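Long-range contact in pectate lyase/Amb allergen (Acidovorax citrulli, PDB 4HWV), which probably cleaves pectate as a calcium-binding, secreted lyase of polysaccharide lyase family 1: residues A[292-306]-A[326-340]. Numbering follows the deposited sequence. Where two conformers were deposited one is given.
Sequences LSNNHFHDHDKAFLI and FHGNHFQNLRQRQAR
N295 and N329, at the same turn of two successive coils of the right-handed parallel beta-helix, lie side by side with amide planes only 6° apart, as in an asparagine ladder. N329 OD1 accepts from N295 ND2 at 3.0 Å and from the backbone N295 N at 2.9 Å, the two donors arriving from opposite faces of its plane. N329 ND2 in turn donates a hydrogen bond to L292 O from above that carbonyl's plane; H327 N grips the same oxygen. An amide suits this buried corner because one group both donates and accepts; N242 N, on the preceding coil, bonds to N295 OD1, consistent with the ladder continuing there.

Inward, phenylalanines fill the core. The edge of F326 meets the face of F304, with CE2 3.8 Å from F304 CD2, while L292 CD1 lies over a face of F326. F297 and F331 run alongside each other, slid apart.

On the outer surface H296, its CG anti to the backbone N (chi1 -178°), reaches Q332: NE2 donates to OE1 at 2.8 Å, within the imidazole plane. Farther along, the buried D301 has OD1 held by Q336 NE2 (2.9 Å). The R337 guanidinium, near the calcium ligand D278, lies between K302 CD and L305 CD1 on opposite faces; L305 N bonds to the ligand D282.

Parallel backbone bonds form two ladders, shifted by one residue between K302 and L305. The chemistry implies coils joined by shared amides at the N295–N329 turn and by aromatic packing inside.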
loop_
_atom_site.group_PDB
_atom_site.type_symbol
_atom_site.label_atom_id
_atom_site.label_comp_id
_atom_site.label_asym_id
_atom_site.label_seq_id
_atom_site.Cartn_x
_atom_site.Cartn_y
_atom_site.Cartn_z
ATOM N N LEU A 292 19.894 11.809 -11.910
ATOM C CA LEU A 292 18.615 11.708 -11.217
ATOM C C LEU A 292 18.490 12.941 -10.327
ATOM O O LEU A 292 19.248 13.088 -9.363
ATOM C CB LEU A 292 18.555 10.427 -10.372
ATOM C CG LEU A 292 18.755 9.139 -11.162
ATOM C CD1 LEU A 292 20.216 8.695 -11.138
ATOM C CD2 LEU A 292 17.864 8.042 -10.616
ATOM N N SER A 293 17.562 13.836 -10.667
ATOM C CA SER A 293 17.442 15.122 -9.992
ATOM C C SER A 293 16.013 15.347 -9.508
ATOM O O SER A 293 15.044 15.015 -10.204
ATOM C CB SER A 293 17.860 16.251 -10.939
ATOM O OG SER A 293 17.139 16.185 -12.162
ATOM N N ASN A 294 15.887 15.909 -8.309
ATOM C CA ASN A 294 14.600 16.426 -7.838
ATOM C C ASN A 294 13.502 15.367 -7.777
ATOM O O ASN A 294 12.328 15.687 -7.979
ATOM C CB ASN A 294 14.139 17.598 -8.729
ATOM C CG ASN A 294 15.233 18.628 -8.925
ATOM O OD1 ASN A 294 15.814 19.113 -7.948
ATOM N ND2 ASN A 294 15.536 18.956 -10.191
ATOM N N ASN A 295 13.882 14.120 -7.503
ATOM C CA ASN A 295 12.906 13.025 -7.383
ATOM C C ASN A 295 12.589 12.735 -5.923
ATOM O O ASN A 295 13.362 13.087 -5.033
ATOM C CB ASN A 295 13.439 11.722 -8.003
ATOM C CG ASN A 295 13.828 11.870 -9.453
ATOM O OD1 ASN A 295 12.969 11.912 -10.337
ATOM N ND2 ASN A 295 15.123 11.917 -9.715
ATOM N N HIS A 296 11.444 12.098 -5.691
ATOM C CA HIS A 296 11.080 11.579 -4.381
ATOM C C HIS A 296 11.089 10.053 -4.464
ATOM O O HIS A 296 10.249 9.469 -5.137
ATOM C CB HIS A 296 9.684 12.076 -4.008
ATOM C CG HIS A 296 9.225 11.639 -2.651
ATOM N ND1 HIS A 296 7.904 11.721 -2.270
ATOM C CD2 HIS A 296 9.898 11.142 -1.583
ATOM C CE1 HIS A 296 7.784 11.311 -1.020
ATOM N NE2 HIS A 296 8.979 10.953 -0.579
ATOM N N PHE A 297 12.056 9.423 -3.803
ATOM C CA PHE A 297 12.144 7.969 -3.746
ATOM C C PHE A 297 11.741 7.550 -2.352
ATOM O O PHE A 297 12.313 8.043 -1.388
ATOM C CB PHE A 297 13.589 7.492 -3.953
ATOM C CG PHE A 297 14.216 7.921 -5.256
ATOM C CD1 PHE A 297 14.039 7.175 -6.417
ATOM C CD2 PHE A 297 15.013 9.059 -5.323
ATOM C CE1 PHE A 297 14.638 7.556 -7.614
ATOM C CE2 PHE A 297 15.621 9.446 -6.525
ATOM C CZ PHE A 297 15.434 8.690 -7.668
ATOM N N HIS A 298 10.775 6.649 -2.220
ATOM C CA HIS A 298 10.347 6.276 -0.872
ATOM C C HIS A 298 9.872 4.851 -0.770
ATOM O O HIS A 298 9.346 4.296 -1.732
ATOM C CB HIS A 298 9.303 7.265 -0.299
ATOM C CG HIS A 298 7.964 7.260 -0.992
ATOM N ND1 HIS A 298 6.913 6.463 -0.580
ATOM C CD2 HIS A 298 7.484 8.007 -2.022
ATOM C CE1 HIS A 298 5.854 6.708 -1.334
ATOM N NE2 HIS A 298 6.177 7.635 -2.222
ATOM N N ASP A 299 10.075 4.253 0.401
ATOM C CA ASP A 299 9.454 2.971 0.743
ATOM C C ASP A 299 9.906 1.843 -0.185
ATOM O O ASP A 299 9.159 1.328 -1.024
ATOM C CB ASP A 299 7.933 3.106 0.800
ATOM C CG ASP A 299 7.498 3.999 1.941
ATOM O OD1 ASP A 299 7.686 3.599 3.104
ATOM O OD2 ASP A 299 7.042 5.116 1.690
ATOM N N HIS A 300 11.151 1.435 0.022
ATOM C CA HIS A 300 11.759 0.421 -0.815
ATOM C C HIS A 300 13.032 -0.051 -0.138
ATOM O O HIS A 300 13.645 0.707 0.639
ATOM C CB HIS A 300 12.063 1.022 -2.192
ATOM C CG HIS A 300 12.690 0.063 -3.144
ATOM N ND1 HIS A 300 11.945 -0.752 -3.977
ATOM C CD2 HIS A 300 13.990 -0.202 -3.410
ATOM C CE1 HIS A 300 12.765 -1.490 -4.700
ATOM N NE2 HIS A 300 14.009 -1.167 -4.387
ATOM N N ASP A 301 13.434 -1.294 -0.414
ATOM C CA ASP A 301 14.613 -1.865 0.219
ATOM C C ASP A 301 15.905 -1.441 -0.512
ATOM O O ASP A 301 16.604 -0.515 -0.062
ATOM C CB ASP A 301 14.463 -3.395 0.313
ATOM C CG ASP A 301 15.558 -4.041 1.103
ATOM O OD1 ASP A 301 16.605 -3.412 1.348
ATOM O OD2 ASP A 301 15.367 -5.212 1.488
ATOM N N LYS A 302 16.214 -2.092 -1.637
ATOM C CA LYS A 302 17.491 -1.892 -2.325
ATOM C C LYS A 302 17.315 -0.869 -3.437
ATOM O O LYS A 302 16.851 -1.193 -4.535
ATOM C CB LYS A 302 17.991 -3.220 -2.883
ATOM C CG LYS A 302 18.209 -4.235 -1.771
ATOM C CD LYS A 302 18.490 -5.631 -2.284
ATOM C CE LYS A 302 18.562 -6.625 -1.131
ATOM N NZ LYS A 302 18.734 -8.038 -1.587
ATOM N N ALA A 303 17.688 0.379 -3.169
ATOM C CA ALA A 303 17.270 1.471 -4.056
ATOM C C ALA A 303 18.013 1.569 -5.404
ATOM O O ALA A 303 17.374 1.537 -6.467
ATOM C CB ALA A 303 17.355 2.780 -3.309
ATOM N N PHE A 304 19.335 1.740 -5.353
ATOM C CA PHE A 304 20.121 2.032 -6.556
ATOM C C PHE A 304 21.377 1.172 -6.614
ATOM O O PHE A 304 22.324 1.395 -5.853
ATOM C CB PHE A 304 20.537 3.511 -6.599
ATOM C CG PHE A 304 19.425 4.449 -6.280
ATOM C CD1 PHE A 304 18.388 4.628 -7.175
ATOM C CD2 PHE A 304 19.413 5.161 -5.088
ATOM C CE1 PHE A 304 17.328 5.492 -6.882
ATOM C CE2 PHE A 304 18.374 6.016 -4.780
ATOM C CZ PHE A 304 17.328 6.190 -5.680
ATOM N N LEU A 305 21.381 0.196 -7.512
ATOM C CA LEU A 305 22.573 -0.593 -7.761
ATOM C C LEU A 305 23.306 0.058 -8.928
ATOM O O LEU A 305 22.794 0.079 -10.059
ATOM C CB LEU A 305 22.184 -2.025 -8.137
ATOM C CG LEU A 305 23.353 -3.000 -8.311
ATOM C CD1 LEU A 305 23.990 -3.316 -6.960
ATOM C CD2 LEU A 305 22.878 -4.279 -8.963
ATOM N N ILE A 306 24.478 0.643 -8.650
ATOM C CA ILE A 306 25.317 1.228 -9.693
ATOM C C ILE A 306 26.483 0.256 -9.895
ATOM O O ILE A 306 27.394 0.206 -9.067
ATOM C CB ILE A 306 25.842 2.643 -9.310
ATOM C CG1 ILE A 306 24.701 3.563 -8.825
ATOM C CG2 ILE A 306 26.579 3.256 -10.494
ATOM C CD1 ILE A 306 23.574 3.732 -9.839
ATOM N N PHE A 326 23.376 12.245 -8.656
ATOM C CA PHE A 326 22.122 12.337 -7.885
ATOM C C PHE A 326 22.107 13.686 -7.174
ATOM O O PHE A 326 22.985 13.953 -6.352
ATOM C CB PHE A 326 22.062 11.300 -6.744
ATOM C CG PHE A 326 21.912 9.862 -7.171
ATOM C CD1 PHE A 326 23.030 9.100 -7.523
ATOM C CD2 PHE A 326 20.663 9.249 -7.114
ATOM C CE1 PHE A 326 22.907 7.746 -7.836
ATOM C CE2 PHE A 326 20.530 7.890 -7.430
ATOM C CZ PHE A 326 21.662 7.138 -7.789
ATOM N N HIS A 327 21.095 14.517 -7.422
ATOM C CA HIS A 327 20.980 15.740 -6.643
ATOM C C HIS A 327 19.542 16.179 -6.443
ATOM O O HIS A 327 18.686 15.973 -7.310
ATOM C CB HIS A 327 21.849 16.894 -7.207
ATOM C CG HIS A 327 21.350 17.506 -8.477
ATOM N ND1 HIS A 327 20.430 18.533 -8.496
ATOM C CD2 HIS A 327 21.688 17.277 -9.767
ATOM C CE1 HIS A 327 20.224 18.914 -9.749
ATOM N NE2 HIS A 327 20.971 18.163 -10.541
ATOM N N GLY A 328 19.292 16.786 -5.287
ATOM C CA GLY A 328 17.987 17.341 -4.985
ATOM C C GLY A 328 16.928 16.300 -4.701
ATOM O O GLY A 328 15.738 16.603 -4.701
ATOM N N ASN A 329 17.341 15.057 -4.456
ATOM C CA ASN A 329 16.364 14.000 -4.230
ATOM C C ASN A 329 16.010 13.852 -2.764
ATOM O O ASN A 329 16.822 14.164 -1.877
ATOM C CB ASN A 329 16.892 12.654 -4.750
ATOM C CG ASN A 329 17.266 12.703 -6.226
ATOM O OD1 ASN A 329 16.401 12.797 -7.093
ATOM N ND2 ASN A 329 18.563 12.636 -6.514
ATOM N N HIS A 330 14.794 13.367 -2.527
ATOM C CA HIS A 330 14.349 12.939 -1.210
ATOM C C HIS A 330 14.448 11.413 -1.200
ATOM O O HIS A 330 13.756 10.742 -1.962
ATOM C CB HIS A 330 12.910 13.397 -0.994
ATOM C CG HIS A 330 12.427 13.282 0.421
ATOM N ND1 HIS A 330 11.129 13.592 0.764
ATOM C CD2 HIS A 330 13.059 12.955 1.578
ATOM C CE1 HIS A 330 10.970 13.430 2.067
ATOM N NE2 HIS A 330 12.124 13.041 2.585
ATOM N N PHE A 331 15.345 10.885 -0.358
ATOM C CA PHE A 331 15.549 9.447 -0.196
ATOM C C PHE A 331 14.886 9.074 1.132
ATOM O O PHE A 331 15.514 9.173 2.191
ATOM C CB PHE A 331 17.045 9.128 -0.111
ATOM C CG PHE A 331 17.849 9.451 -1.362
ATOM C CD1 PHE A 331 17.443 9.039 -2.643
ATOM C CD2 PHE A 331 19.054 10.116 -1.237
ATOM C CE1 PHE A 331 18.238 9.316 -3.754
ATOM C CE2 PHE A 331 19.862 10.389 -2.345
ATOM C CZ PHE A 331 19.467 9.970 -3.599
ATOM N N GLN A 332 13.618 8.669 1.083
ATOM C CA GLN A 332 12.810 8.503 2.292
ATOM C C GLN A 332 12.418 7.051 2.506
ATOM O O GLN A 332 11.928 6.402 1.586
ATOM C CB GLN A 332 11.553 9.375 2.185
ATOM C CG GLN A 332 10.650 9.302 3.406
ATOM C CD GLN A 332 9.431 10.190 3.296
ATOM O OE1 GLN A 332 8.996 10.539 2.206
ATOM N NE2 GLN A 332 8.853 10.532 4.435
ATOM N N ASN A 333 12.626 6.535 3.711
ATOM C CA ASN A 333 12.236 5.156 4.000
ATOM C C ASN A 333 12.819 4.174 2.995
ATOM O O ASN A 333 12.121 3.272 2.514
ATOM C CB ASN A 333 10.712 4.997 4.052
ATOM C CG ASN A 333 10.075 5.882 5.074
ATOM O OD1 ASN A 333 10.738 6.404 5.977
ATOM N ND2 ASN A 333 8.777 6.074 4.939
ATOM N N LEU A 334 14.106 4.343 2.690
ATOM C CA LEU A 334 14.844 3.382 1.875
ATOM C C LEU A 334 15.804 2.632 2.791
ATOM O O LEU A 334 16.444 3.233 3.671
ATOM C CB LEU A 334 15.642 4.076 0.763
ATOM C CG LEU A 334 14.877 5.055 -0.133
ATOM C CD1 LEU A 334 15.834 5.687 -1.150
ATOM C CD2 LEU A 334 13.723 4.337 -0.852
ATOM N N ARG A 335 15.937 1.328 2.569
ATOM C CA ARG A 335 16.767 0.533 3.465
ATOM C C ARG A 335 18.262 0.555 3.150
ATOM O O ARG A 335 19.087 0.642 4.062
ATOM C CB ARG A 335 16.260 -0.912 3.502
ATOM C CG ARG A 335 17.067 -1.849 4.375
ATOM C CD ARG A 335 16.195 -3.008 4.831
ATOM N NE ARG A 335 16.923 -4.070 5.516
ATOM C CZ ARG A 335 17.225 -4.063 6.812
ATOM N NH1 ARG A 335 16.904 -3.012 7.550
ATOM N NH2 ARG A 335 17.867 -5.097 7.357
ATOM N N GLN A 336 18.623 0.474 1.871
ATOM C CA GLN A 336 20.034 0.343 1.505
ATOM C C GLN A 336 20.246 0.672 0.035
ATOM O O GLN A 336 19.289 0.996 -0.688
ATOM C CB GLN A 336 20.555 -1.069 1.813
ATOM C CG GLN A 336 19.805 -2.172 1.060
ATOM C CD GLN A 336 20.214 -3.554 1.502
ATOM O OE1 GLN A 336 21.402 -3.879 1.506
ATOM N NE2 GLN A 336 19.234 -4.371 1.896
ATOM N N ARG A 337 21.504 0.595 -0.399
ATOM C CA ARG A 337 21.884 0.967 -1.765
ATOM C C ARG A 337 21.418 2.378 -2.106
ATOM O O ARG A 337 20.730 2.606 -3.106
ATOM C CB ARG A 337 21.356 -0.019 -2.808
ATOM C CG ARG A 337 21.806 -1.445 -2.599
ATOM C CD ARG A 337 21.493 -2.225 -3.881
ATOM N NE ARG A 337 21.712 -3.663 -3.742
ATOM C CZ ARG A 337 21.224 -4.579 -4.572
ATOM N NH1 ARG A 337 20.429 -4.231 -5.579
ATOM N NH2 ARG A 337 21.528 -5.853 -4.383
ATOM N N GLN A 338 21.815 3.344 -1.291
ATOM C CA GLN A 338 21.397 4.711 -1.552
ATOM C C GLN A 338 22.591 5.680 -1.623
ATOM O O GLN A 338 22.690 6.604 -0.822
ATOM C CB GLN A 338 20.273 5.159 -0.583
ATOM C CG GLN A 338 20.544 4.986 0.922
ATOM C CD GLN A 338 19.269 5.033 1.761
ATOM O OE1 GLN A 338 18.406 5.910 1.581
ATOM N NE2 GLN A 338 19.153 4.107 2.705
ATOM N N ALA A 339 23.498 5.511 -2.594
ATOM C CA ALA A 339 23.516 4.483 -3.643
ATOM C C ALA A 339 24.658 3.498 -3.368
ATOM O O ALA A 339 25.610 3.837 -2.646
ATOM C CB ALA A 339 23.721 5.140 -5.022
ATOM N N ARG A 340 24.582 2.305 -3.955
ATOM C CA ARG A 340 25.688 1.353 -3.877
ATOM C C ARG A 340 26.504 1.457 -5.165
ATOM O O ARG A 340 25.996 1.149 -6.249
ATOM C CB ARG A 340 25.186 -0.081 -3.697
ATOM C CG ARG A 340 26.287 -1.067 -3.334
ATOM C CD ARG A 340 25.937 -2.528 -3.670
ATOM N NE ARG A 340 26.873 -3.436 -2.998
ATOM C CZ ARG A 340 28.131 -3.641 -3.395
ATOM N NH1 ARG A 340 28.612 -3.029 -4.475
ATOM N NH2 ARG A 340 28.923 -4.454 -2.697
HETATM O O HOH W 1 15.053 19.182 -5.308
HETATM O O HOH W 2 16.951 -6.082 3.430
HETATM O O HOH W 3 19.042 -1.823 -6.328
HETATM O O HOH W 4 21.761 -7.310 -1.568
HETATM O O HOH W 5 19.764 -8.476 -4.358
HETATM O O HOH W 6 27.001 -1.580 -6.696
#